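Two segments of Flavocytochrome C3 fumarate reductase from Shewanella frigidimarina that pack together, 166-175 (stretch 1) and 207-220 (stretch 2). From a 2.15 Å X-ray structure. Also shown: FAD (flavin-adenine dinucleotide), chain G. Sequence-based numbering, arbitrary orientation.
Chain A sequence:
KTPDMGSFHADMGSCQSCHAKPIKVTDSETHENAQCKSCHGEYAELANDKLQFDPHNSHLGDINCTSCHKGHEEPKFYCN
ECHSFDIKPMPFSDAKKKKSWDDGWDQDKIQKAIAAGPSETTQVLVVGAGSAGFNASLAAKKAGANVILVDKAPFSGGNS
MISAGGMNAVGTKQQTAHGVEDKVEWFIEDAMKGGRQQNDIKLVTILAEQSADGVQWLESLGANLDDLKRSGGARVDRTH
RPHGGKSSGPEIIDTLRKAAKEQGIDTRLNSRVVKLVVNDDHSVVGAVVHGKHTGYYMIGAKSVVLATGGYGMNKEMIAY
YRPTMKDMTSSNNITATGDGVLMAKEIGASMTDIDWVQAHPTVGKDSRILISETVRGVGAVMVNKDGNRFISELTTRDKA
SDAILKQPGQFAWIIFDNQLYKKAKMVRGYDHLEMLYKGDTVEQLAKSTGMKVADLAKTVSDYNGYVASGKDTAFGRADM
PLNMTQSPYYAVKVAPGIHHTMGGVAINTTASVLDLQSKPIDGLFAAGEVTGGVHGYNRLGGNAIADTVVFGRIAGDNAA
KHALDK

Stretch 1 166-175: GMNAVGTKQQ
Stretch 2 (207-220) LAEQSADGVQWLES

Stretch 2 is helical from Leu207 and continues a helix begun earlier in the chain. Stretch 1 lies against it as a short strand, Met167 to Asn168, then an extended loop, then the first turn of a helix from Lys173. Ala169 and Ser211 come nearest in register, their CA atoms 4.6 Å apart. Together the stretches bury 496 Å².

The helix is kinked where Ala212 N and Asp213 N have no bond to the preceding turn. From Gly214 N to Gln210 O (2.9 Å) onward, the i to i-4 bonds run regularly. Water 1 satisfies the free Ala212 N, accepting from it at 3.1 Å. The same water lies 2.7 Å from Val170 O and 2.8 Å from Ala208 O, within hydrogen-bonding reach of both carbonyls, and so links loop and helix at the kink.

Ser211 (chi1 p) points toward stretch 1. Its OG donates to Ala208 O at 2.8 Å and accepts from Val170 N at 3.2 Å, with an N-H...O angle of 149°. One hydroxyl thus ties the loop backbone to the helix. Val170 (chi1 p, phi/psi -122/135) brings CG1 to 3.3 Å from Ala208 O.

Gly171 adopts phi/psi 87/30, where a CB would jam against the carbonyl O of Val170. Its N donates to Gln175 OE1 at 2.9 Å. Thr172 (chi1 p) caps the following helix: its OG1 accepts from Gln175 N at 3.2 Å. Its CG2 rests 3.9 Å from Ala212 CB.

Gln174 (m, p, chi3 8°) starts sideways, but its end comes nearer the helix. Its NE2 donates to Glu219 OE2 at 2.8 Å, and it is also bonded elsewhere in the structure. Water 2 donates to Gln174 OE1 at 3.1 Å and to Glu219 OE1 at 2.8 Å, so a direct and a water-mediated link join the amide and the carboxylate. Glu219 is m, t, chi3 -36°. Lys173 NZ is 4.3 Å from Glu219 OE2, beyond a salt bridge.

The apolar part centres on Met167, extended with all three chi angles t. Its CE lies 3.8 Å from Val215 CG2, and its SD 3.7 Å from Leu218 CD1. Ala169 CB meets Val215 CG2 at 3.7 Å. Gly214 leaves room here: an ideal CB would sit 3.2 Å from Met167 CE, a tight approach.

Gly166, at phi/psi 41/-155, does not touch stretch 2. Its O accepts from FAD N3 at 3.1 Å.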

ATOM      1  N   GLY A 166     -27.597 -10.648   1.127  1.00 46.62           N
ATOM      2  CA  GLY A 166     -27.383 -11.706   0.263  1.00 43.67           C
ATOM      3  C   GLY A 166     -26.281 -11.770  -0.759  1.00 44.63           C
ATOM      4  O   GLY A 166     -25.292 -11.060  -0.704  1.00 46.60           O
ATOM      5  N   MET A 167     -26.512 -12.545  -1.794  1.00 42.18           N
ATOM      6  CA  MET A 167     -25.565 -13.021  -2.780  1.00 44.99           C
ATOM      7  C   MET A 167     -26.088 -12.713  -4.184  1.00 46.00           C
ATOM      8  O   MET A 167     -27.246 -13.030  -4.506  1.00 44.75           O
ATOM      9  CB  MET A 167     -25.463 -14.541  -2.563  1.00 43.39           C
ATOM     10  CG  MET A 167     -24.536 -15.201  -3.573  1.00 47.71           C
ATOM     11  SD  MET A 167     -24.050 -16.900  -3.333  1.00 46.65           S
ATOM     12  CE  MET A 167     -23.185 -17.192  -4.866  1.00 48.20           C
ATOM     13  N   ASN A 168     -25.340 -11.940  -4.944  1.00 48.08           N
ATOM     14  CA  ASN A 168     -25.577 -11.627  -6.339  1.00 48.18           C
ATOM     15  C   ASN A 168     -25.326 -12.819  -7.234  1.00 47.29           C
ATOM     16  O   ASN A 168     -24.406 -13.618  -7.056  1.00 49.07           O
ATOM     17  CB  ASN A 168     -24.689 -10.412  -6.775  1.00 48.12           C
ATOM     18  CG  ASN A 168     -25.156  -9.136  -6.133  1.00 46.42           C
ATOM     19  OD1 ASN A 168     -26.315  -9.033  -5.684  1.00 47.86           O
ATOM     20  ND2 ASN A 168     -24.359  -8.083  -5.990  1.00 47.29           N
ATOM     21  N   ALA A 169     -26.269 -13.077  -8.135  1.00 47.91           N
ATOM     22  CA  ALA A 169     -26.042 -14.095  -9.189  1.00 48.57           C
ATOM     23  C   ALA A 169     -26.895 -13.720 -10.406  1.00 50.01           C
ATOM     24  O   ALA A 169     -27.886 -12.990 -10.327  1.00 51.78           O
ATOM     25  CB  ALA A 169     -26.375 -15.482  -8.708  1.00 45.28           C
ATOM     26  N   VAL A 170     -26.508 -14.181 -11.569  1.00 51.99           N
ATOM     27  CA  VAL A 170     -27.189 -13.887 -12.812  1.00 52.20           C
ATOM     28  C   VAL A 170     -27.607 -15.236 -13.417  1.00 51.59           C
ATOM     29  O   VAL A 170     -26.740 -16.089 -13.461  1.00 49.23           O
ATOM     30  CB  VAL A 170     -26.317 -13.153 -13.839  1.00 52.45           C
ATOM     31  CG1 VAL A 170     -24.939 -13.727 -14.097  1.00 53.72           C
ATOM     32  CG2 VAL A 170     -27.056 -13.197 -15.203  1.00 51.83           C
ATOM     33  N   GLY A 171     -28.833 -15.350 -13.905  1.00 52.86           N
ATOM     34  CA  GLY A 171     -29.271 -16.595 -14.533  1.00 51.83           C
ATOM     35  C   GLY A 171     -29.830 -17.589 -13.541  1.00 50.37           C
ATOM     36  O   GLY A 171     -29.705 -18.793 -13.763  1.00 51.32           O
ATOM     37  N   THR A 172     -30.430 -17.175 -12.439  1.00 52.12           N
ATOM     38  CA  THR A 172     -30.900 -18.223 -11.502  1.00 52.92           C
ATOM     39  C   THR A 172     -32.361 -18.536 -11.748  1.00 54.42           C
ATOM     40  O   THR A 172     -33.178 -17.828 -12.346  1.00 53.60           O
ATOM     41  CB  THR A 172     -30.701 -17.821 -10.030  1.00 53.42           C
ATOM     42  OG1 THR A 172     -31.542 -16.695  -9.787  1.00 50.02           O
ATOM     43  CG2 THR A 172     -29.242 -17.490  -9.737  1.00 54.29           C
ATOM     44  N   LYS A 173     -32.769 -19.656 -11.172  1.00 57.13           N
ATOM     45  CA  LYS A 173     -34.206 -19.982 -11.212  1.00 60.15           C
ATOM     46  C   LYS A 173     -34.967 -18.975 -10.364  1.00 59.10           C
ATOM     47  O   LYS A 173     -36.155 -18.760 -10.670  1.00 58.17           O
ATOM     48  CB  LYS A 173     -34.356 -21.430 -10.802  1.00 64.15           C
ATOM     49  CG  LYS A 173     -34.091 -21.702  -9.345  1.00 67.63           C
ATOM     50  CD  LYS A 173     -34.437 -23.140  -9.013  1.00 72.09           C
ATOM     51  CE  LYS A 173     -34.228 -23.520  -7.573  1.00 75.37           C
ATOM     52  NZ  LYS A 173     -35.338 -23.135  -6.670  1.00 79.02           N
ATOM     53  N   GLN A 174     -34.405 -18.295  -9.352  1.00 55.36           N
ATOM     54  CA  GLN A 174     -35.192 -17.265  -8.653  1.00 56.89           C
ATOM     55  C   GLN A 174     -35.465 -16.056  -9.575  1.00 56.66           C
ATOM     56  O   GLN A 174     -36.514 -15.403  -9.490  1.00 57.80           O
ATOM     57  CB  GLN A 174     -34.601 -16.765  -7.339  1.00 55.57           C
ATOM     58  CG  GLN A 174     -34.509 -17.748  -6.190  1.00 55.38           C
ATOM     59  CD  GLN A 174     -33.452 -18.816  -6.348  1.00 57.63           C
ATOM     60  OE1 GLN A 174     -32.578 -18.869  -7.238  1.00 57.52           O
ATOM     61  NE2 GLN A 174     -33.487 -19.775  -5.438  1.00 57.48           N
ATOM     62  N   GLN A 175     -34.550 -15.803 -10.513  1.00 55.17           N
ATOM     63  CA  GLN A 175     -34.771 -14.714 -11.444  1.00 57.42           C
ATOM     64  C   GLN A 175     -35.858 -15.168 -12.423  1.00 59.31           C
ATOM     65  O   GLN A 175     -36.705 -14.319 -12.679  1.00 58.47           O
ATOM     66  CB  GLN A 175     -33.517 -14.188 -12.107  1.00 55.97           C
ATOM     67  CG  GLN A 175     -32.577 -13.362 -11.222  1.00 53.38           C
ATOM     68  CD  GLN A 175     -31.370 -12.859 -11.993  1.00 50.97           C
ATOM     69  OE1 GLN A 175     -30.814 -13.622 -12.757  1.00 51.98           O
ATOM     70  NE2 GLN A 175     -30.961 -11.607 -11.865  1.00 49.44           N
ATOM     71  N   LEU A 207     -16.664 -14.379 -11.788  1.00 49.01           N
ATOM     72  CA  LEU A 207     -17.653 -14.077 -10.767  1.00 51.27           C
ATOM     73  C   LEU A 207     -19.062 -14.147 -11.382  1.00 50.48           C
ATOM     74  O   LEU A 207     -19.861 -14.943 -10.898  1.00 48.77           O
ATOM     75  CB  LEU A 207     -17.458 -12.708 -10.090  1.00 48.70           C
ATOM     76  CG  LEU A 207     -18.444 -12.469  -8.952  1.00 51.11           C
ATOM     77  CD1 LEU A 207     -18.207 -13.513  -7.879  1.00 51.77           C
ATOM     78  CD2 LEU A 207     -18.317 -11.048  -8.357  1.00 49.70           C
ATOM     79  N   ALA A 208     -19.312 -13.393 -12.446  1.00 49.59           N
ATOM     80  CA  ALA A 208     -20.604 -13.371 -13.103  1.00 50.51           C
ATOM     81  C   ALA A 208     -20.986 -14.762 -13.610  1.00 52.42           C
ATOM     82  O   ALA A 208     -22.076 -15.246 -13.342  1.00 50.44           O
ATOM     83  CB  ALA A 208     -20.663 -12.408 -14.300  1.00 45.33           C
ATOM     84  N   GLU A 209     -20.062 -15.422 -14.297  1.00 53.06           N
ATOM     85  CA  GLU A 209     -20.376 -16.651 -14.987  1.00 54.97           C
ATOM     86  C   GLU A 209     -20.750 -17.787 -14.065  1.00 55.12           C
ATOM     87  O   GLU A 209     -21.506 -18.655 -14.479  1.00 54.84           O
ATOM     88  CB  GLU A 209     -19.178 -17.085 -15.840  1.00 56.39           C
ATOM     89  CG  GLU A 209     -19.176 -16.258 -17.137  1.00 59.04           C
ATOM     90  CD  GLU A 209     -17.933 -16.553 -17.967  1.00 59.94           C
ATOM     91  OE1 GLU A 209     -16.990 -17.199 -17.491  1.00 59.12           O
ATOM     92  OE2 GLU A 209     -17.941 -16.106 -19.141  1.00 63.02           O
ATOM     93  N   GLN A 210     -20.214 -17.838 -12.853  1.00 54.75           N
ATOM     94  CA  GLN A 210     -20.322 -18.971 -11.965  1.00 51.42           C
ATOM     95  C   GLN A 210     -21.183 -18.712 -10.739  1.00 49.15           C
ATOM     96  O   GLN A 210     -21.258 -19.502  -9.807  1.00 48.40           O
ATOM     97  CB  GLN A 210     -18.880 -19.349 -11.548  1.00 54.28           C
ATOM     98  CG  GLN A 210     -18.267 -20.205 -12.656  1.00 59.90           C
ATOM     99  CD  GLN A 210     -16.785 -20.437 -12.513  1.00 62.35           C
ATOM    100  OE1 GLN A 210     -16.055 -20.332 -13.501  1.00 64.57           O
ATOM    101  NE2 GLN A 210     -16.277 -20.804 -11.328  1.00 62.58           N
ATOM    102  N   SER A 211     -21.791 -17.566 -10.667  1.00 47.82           N
ATOM    103  CA  SER A 211     -22.610 -17.085  -9.573  1.00 49.43           C
ATOM    104  C   SER A 211     -23.882 -17.905  -9.448  1.00 49.73           C
ATOM    105  O   SER A 211     -24.138 -18.263  -8.288  1.00 47.95           O
ATOM    106  CB  SER A 211     -22.900 -15.602  -9.720  1.00 48.88           C
ATOM    107  OG  SER A 211     -23.541 -15.206 -10.917  1.00 49.80           O
ATOM    108  N   ALA A 212     -24.604 -18.237 -10.531  1.00 48.44           N
ATOM    109  CA  ALA A 212     -25.774 -19.110 -10.386  1.00 51.13           C
ATOM    110  C   ALA A 212     -25.441 -20.499  -9.872  1.00 52.76           C
ATOM    111  O   ALA A 212     -26.049 -21.083  -8.975  1.00 53.76           O
ATOM    112  CB  ALA A 212     -26.462 -19.303 -11.774  1.00 51.36           C
ATOM    113  N   ASP A 213     -24.391 -21.102 -10.426  1.00 55.16           N
ATOM    114  CA  ASP A 213     -23.806 -22.348  -9.953  1.00 54.96           C
ATOM    115  C   ASP A 213     -23.451 -22.260  -8.476  1.00 53.59           C
ATOM    116  O   ASP A 213     -23.820 -23.200  -7.809  1.00 49.82           O
ATOM    117  CB  ASP A 213     -22.535 -22.683 -10.735  1.00 59.72           C
ATOM    118  CG  ASP A 213     -22.513 -24.158 -11.088  1.00 64.02           C
ATOM    119  OD1 ASP A 213     -23.477 -24.948 -10.947  1.00 63.70           O
ATOM    120  OD2 ASP A 213     -21.444 -24.498 -11.618  1.00 67.93           O
ATOM    121  N   GLY A 214     -22.851 -21.170  -7.990  1.00 53.47           N
ATOM    122  CA  GLY A 214     -22.642 -21.042  -6.547  1.00 53.63           C
ATOM    123  C   GLY A 214     -23.923 -21.022  -5.717  1.00 53.83           C
ATOM    124  O   GLY A 214     -23.896 -21.592  -4.625  1.00 55.16           O
ATOM    125  N   VAL A 215     -24.993 -20.345  -6.140  1.00 50.86           N
ATOM    126  CA  VAL A 215     -26.252 -20.280  -5.420  1.00 50.58           C
ATOM    127  C   VAL A 215     -26.847 -21.705  -5.361  1.00 51.27           C
ATOM    128  O   VAL A 215     -27.202 -22.175  -4.292  1.00 49.52           O
ATOM    129  CB  VAL A 215     -27.266 -19.322  -6.065  1.00 50.34           C
ATOM    130  CG1 VAL A 215     -28.711 -19.509  -5.526  1.00 46.40           C
ATOM    131  CG2 VAL A 215     -26.826 -17.844  -5.862  1.00 49.17           C
ATOM    132  N   GLN A 216     -26.796 -22.388  -6.511  1.00 52.46           N
ATOM    133  CA  GLN A 216     -27.169 -23.769  -6.620  1.00 55.09           C
ATOM    134  C   GLN A 216     -26.385 -24.728  -5.743  1.00 53.86           C
ATOM    135  O   GLN A 216     -26.964 -25.570  -5.039  1.00 55.40           O
ATOM    136  CB  GLN A 216     -26.981 -24.246  -8.061  1.00 59.91           C
ATOM    137  CG  GLN A 216     -28.133 -23.875  -8.973  1.00 62.81           C
ATOM    138  CD  GLN A 216     -27.729 -24.257 -10.390  1.00 67.69           C
ATOM    139  OE1 GLN A 216     -27.878 -25.426 -10.789  1.00 72.26           O
ATOM    140  NE2 GLN A 216     -27.191 -23.335 -11.153  1.00 67.41           N
ATOM    141  N   TRP A 217     -25.075 -24.548  -5.749  1.00 51.01           N
ATOM    142  CA  TRP A 217     -24.203 -25.242  -4.808  1.00 46.01           C
ATOM    143  C   TRP A 217     -24.622 -25.015  -3.386  1.00 44.29           C
ATOM    144  O   TRP A 217     -24.718 -25.950  -2.612  1.00 43.04           O
ATOM    145  CB  TRP A 217     -22.765 -24.799  -5.092  1.00 48.27           C
ATOM    146  CG  TRP A 217     -21.799 -24.977  -3.947  1.00 49.19           C
ATOM    147  CD1 TRP A 217     -21.259 -24.047  -3.128  1.00 50.69           C
ATOM    148  CD2 TRP A 217     -21.298 -26.239  -3.495  1.00 53.41           C
ATOM    149  NE1 TRP A 217     -20.411 -24.618  -2.187  1.00 52.35           N
ATOM    150  CE2 TRP A 217     -20.411 -25.989  -2.422  1.00 53.94           C
ATOM    151  CE3 TRP A 217     -21.495 -27.558  -3.919  1.00 54.36           C
ATOM    152  CZ2 TRP A 217     -19.752 -27.011  -1.781  1.00 52.88           C
ATOM    153  CZ3 TRP A 217     -20.818 -28.564  -3.274  1.00 56.09           C
ATOM    154  CH2 TRP A 217     -19.986 -28.299  -2.186  1.00 54.10           C
ATOM    155  N   LEU A 218     -24.899 -23.770  -2.945  1.00 44.13           N
ATOM    156  CA  LEU A 218     -25.332 -23.613  -1.540  1.00 43.38           C
ATOM    157  C   LEU A 218     -26.679 -24.288  -1.259  1.00 46.39           C
ATOM    158  O   LEU A 218     -26.898 -24.793  -0.140  1.00 45.12           O
ATOM    159  CB  LEU A 218     -25.320 -22.138  -1.164  1.00 43.90           C
ATOM    160  CG  LEU A 218     -23.925 -21.463  -1.232  1.00 42.85           C
ATOM    161  CD1 LEU A 218     -24.032 -19.949  -1.166  1.00 42.19           C
ATOM    162  CD2 LEU A 218     -23.022 -21.996  -0.133  1.00 42.94           C
ATOM    163  N   GLU A 219     -27.601 -24.181  -2.216  1.00 46.77           N
ATOM    164  CA  GLU A 219     -28.880 -24.831  -2.199  1.00 50.99           C
ATOM    165  C   GLU A 219     -28.773 -26.366  -2.190  1.00 49.89           C
ATOM    166  O   GLU A 219     -29.463 -26.911  -1.348  1.00 50.30           O
ATOM    167  CB  GLU A 219     -29.747 -24.527  -3.457  1.00 50.53           C
ATOM    168  CG  GLU A 219     -30.225 -23.072  -3.251  1.00 54.82           C
ATOM    169  CD  GLU A 219     -30.815 -22.556  -4.540  1.00 55.95           C
ATOM    170  OE1 GLU A 219     -30.273 -22.926  -5.608  1.00 57.50           O
ATOM    171  OE2 GLU A 219     -31.838 -21.852  -4.488  1.00 57.10           O
ATOM    172  N   SER A 220     -27.871 -26.954  -2.954  1.00 49.87           N
ATOM    173  CA  SER A 220     -27.655 -28.389  -2.768  1.00 53.20           C
ATOM    174  C   SER A 220     -27.270 -28.712  -1.332  1.00 53.51           C
ATOM    175  O   SER A 220     -27.468 -29.858  -0.935  1.00 56.40           O
ATOM    176  CB  SER A 220     -26.587 -28.984  -3.658  1.00 53.94           C
ATOM    177  OG  SER A 220     -25.308 -28.384  -3.503  1.00 53.04           O
TER
HETATM  178  PA  FAD G 605     -14.536 -13.882   6.700  1.00 37.10           P
HETATM  179  O1A FAD G 605     -15.965 -14.329   6.672  1.00 36.29           O
HETATM  180  O2A FAD G 605     -14.148 -12.837   7.471  1.00 34.89           O
HETATM  181  O5B FAD G 605     -13.867 -15.045   7.517  1.00 38.68           O
HETATM  182  C5B FAD G 605     -12.394 -15.184   7.671  1.00 37.74           C
HETATM  183  C4B FAD G 605     -12.122 -16.341   8.757  1.00 37.13           C
HETATM  184  O4B FAD G 605     -10.614 -16.394   8.828  1.00 36.70           O
HETATM  185  C3B FAD G 605     -12.525 -15.876  10.195  1.00 36.57           C
HETATM  186  O3B FAD G 605     -13.453 -16.582  10.888  1.00 34.67           O
HETATM  187  C2B FAD G 605     -11.175 -15.440  10.875  1.00 37.21           C
HETATM  188  O2B FAD G 605     -11.122 -15.634  12.310  1.00 40.43           O
HETATM  189  C1B FAD G 605     -10.272 -16.448  10.270  1.00 36.52           C
HETATM  190  N9A FAD G 605      -8.862 -16.035  10.269  1.00 40.56           N
HETATM  191  C8A FAD G 605      -8.337 -14.781  10.079  1.00 37.92           C
HETATM  192  N7A FAD G 605      -7.046 -14.752  10.262  1.00 38.16           N
HETATM  193  C5A FAD G 605      -6.680 -16.054  10.589  1.00 37.60           C
HETATM  194  C6A FAD G 605      -5.415 -16.663  10.993  1.00 38.01           C
HETATM  195  N6A FAD G 605      -4.284 -16.018  11.069  1.00 38.15           N
HETATM  196  N1A FAD G 605      -5.484 -18.000  11.213  1.00 37.75           N
HETATM  197  C2A FAD G 605      -6.662 -18.710  11.229  1.00 39.56           C
HETATM  198  N3A FAD G 605      -7.876 -18.220  10.888  1.00 38.68           N
HETATM  199  C4A FAD G 605      -7.803 -16.890  10.612  1.00 38.96           C
HETATM  200  N1  FAD G 605     -21.138  -8.621   1.334  1.00 45.98           N
HETATM  201  C2  FAD G 605     -22.033  -9.025   0.473  1.00 47.89           C
HETATM  202  O2  FAD G 605     -21.867  -9.338  -0.660  1.00 45.75           O
HETATM  203  N3  FAD G 605     -23.415  -9.153   0.810  1.00 52.54           N
HETATM  204  C4  FAD G 605     -23.741  -8.831   2.123  1.00 53.17           C
HETATM  205  O4  FAD G 605     -24.889  -8.869   2.466  1.00 56.32           O
HETATM  206  C4X FAD G 605     -22.728  -8.321   3.044  1.00 48.56           C
HETATM  207  N5  FAD G 605     -23.072  -7.952   4.288  1.00 46.53           N
HETATM  208  C5X FAD G 605     -22.133  -7.554   5.179  1.00 44.72           C
HETATM  209  C6  FAD G 605     -22.559  -7.199   6.467  1.00 43.24           C
HETATM  210  C7  FAD G 605     -21.631  -6.798   7.397  1.00 45.29           C
HETATM  211  C7M FAD G 605     -22.002  -6.406   8.791  1.00 43.57           C
HETATM  212  C8  FAD G 605     -20.238  -6.799   7.022  1.00 44.00           C
HETATM  213  C8M FAD G 605     -19.210  -6.434   8.050  1.00 44.80           C
HETATM  214  C9  FAD G 605     -19.817  -7.176   5.773  1.00 40.94           C
HETATM  215  C9A FAD G 605     -20.730  -7.563   4.821  1.00 42.13           C
HETATM  216  N10 FAD G 605     -20.422  -7.937   3.498  1.00 41.14           N
HETATM  217  C10 FAD G 605     -21.361  -8.307   2.614  1.00 44.56           C
HETATM  218  C1' FAD G 605     -19.020  -8.328   3.148  1.00 43.11           C
HETATM  219  C2' FAD G 605     -18.899  -9.889   3.114  1.00 41.42           C
HETATM  220  O2' FAD G 605     -19.712 -10.262   4.277  1.00 42.40           O
HETATM  221  C3' FAD G 605     -17.446 -10.197   3.553  1.00 39.59           C
HETATM  222  O3' FAD G 605     -16.507  -9.602   2.649  1.00 42.08           O
HETATM  223  C4' FAD G 605     -17.183 -11.697   3.192  1.00 41.19           C
HETATM  224  O4' FAD G 605     -18.065 -12.427   4.098  1.00 37.41           O
HETATM  225  C5' FAD G 605     -15.706 -11.991   3.639  1.00 36.37           C
HETATM  226  O5' FAD G 605     -15.649 -13.553   3.644  1.00 41.82           O
HETATM  227  P   FAD G 605     -14.338 -14.324   3.884  1.00 38.53           P
HETATM  228  O1P FAD G 605     -14.730 -15.778   3.755  1.00 38.39           O
HETATM  229  O2P FAD G 605     -13.439 -13.736   2.995  1.00 38.75           O
HETATM  230  O3P FAD G 605     -13.926 -13.880   5.200  1.00 35.93           O
HETATM  231  O   HOH W   1     -24.207 -17.100 -13.369  1.00 46.83           O
HETATM  232  O   HOH W   2     -30.723 -21.251  -7.757  1.00 61.60           O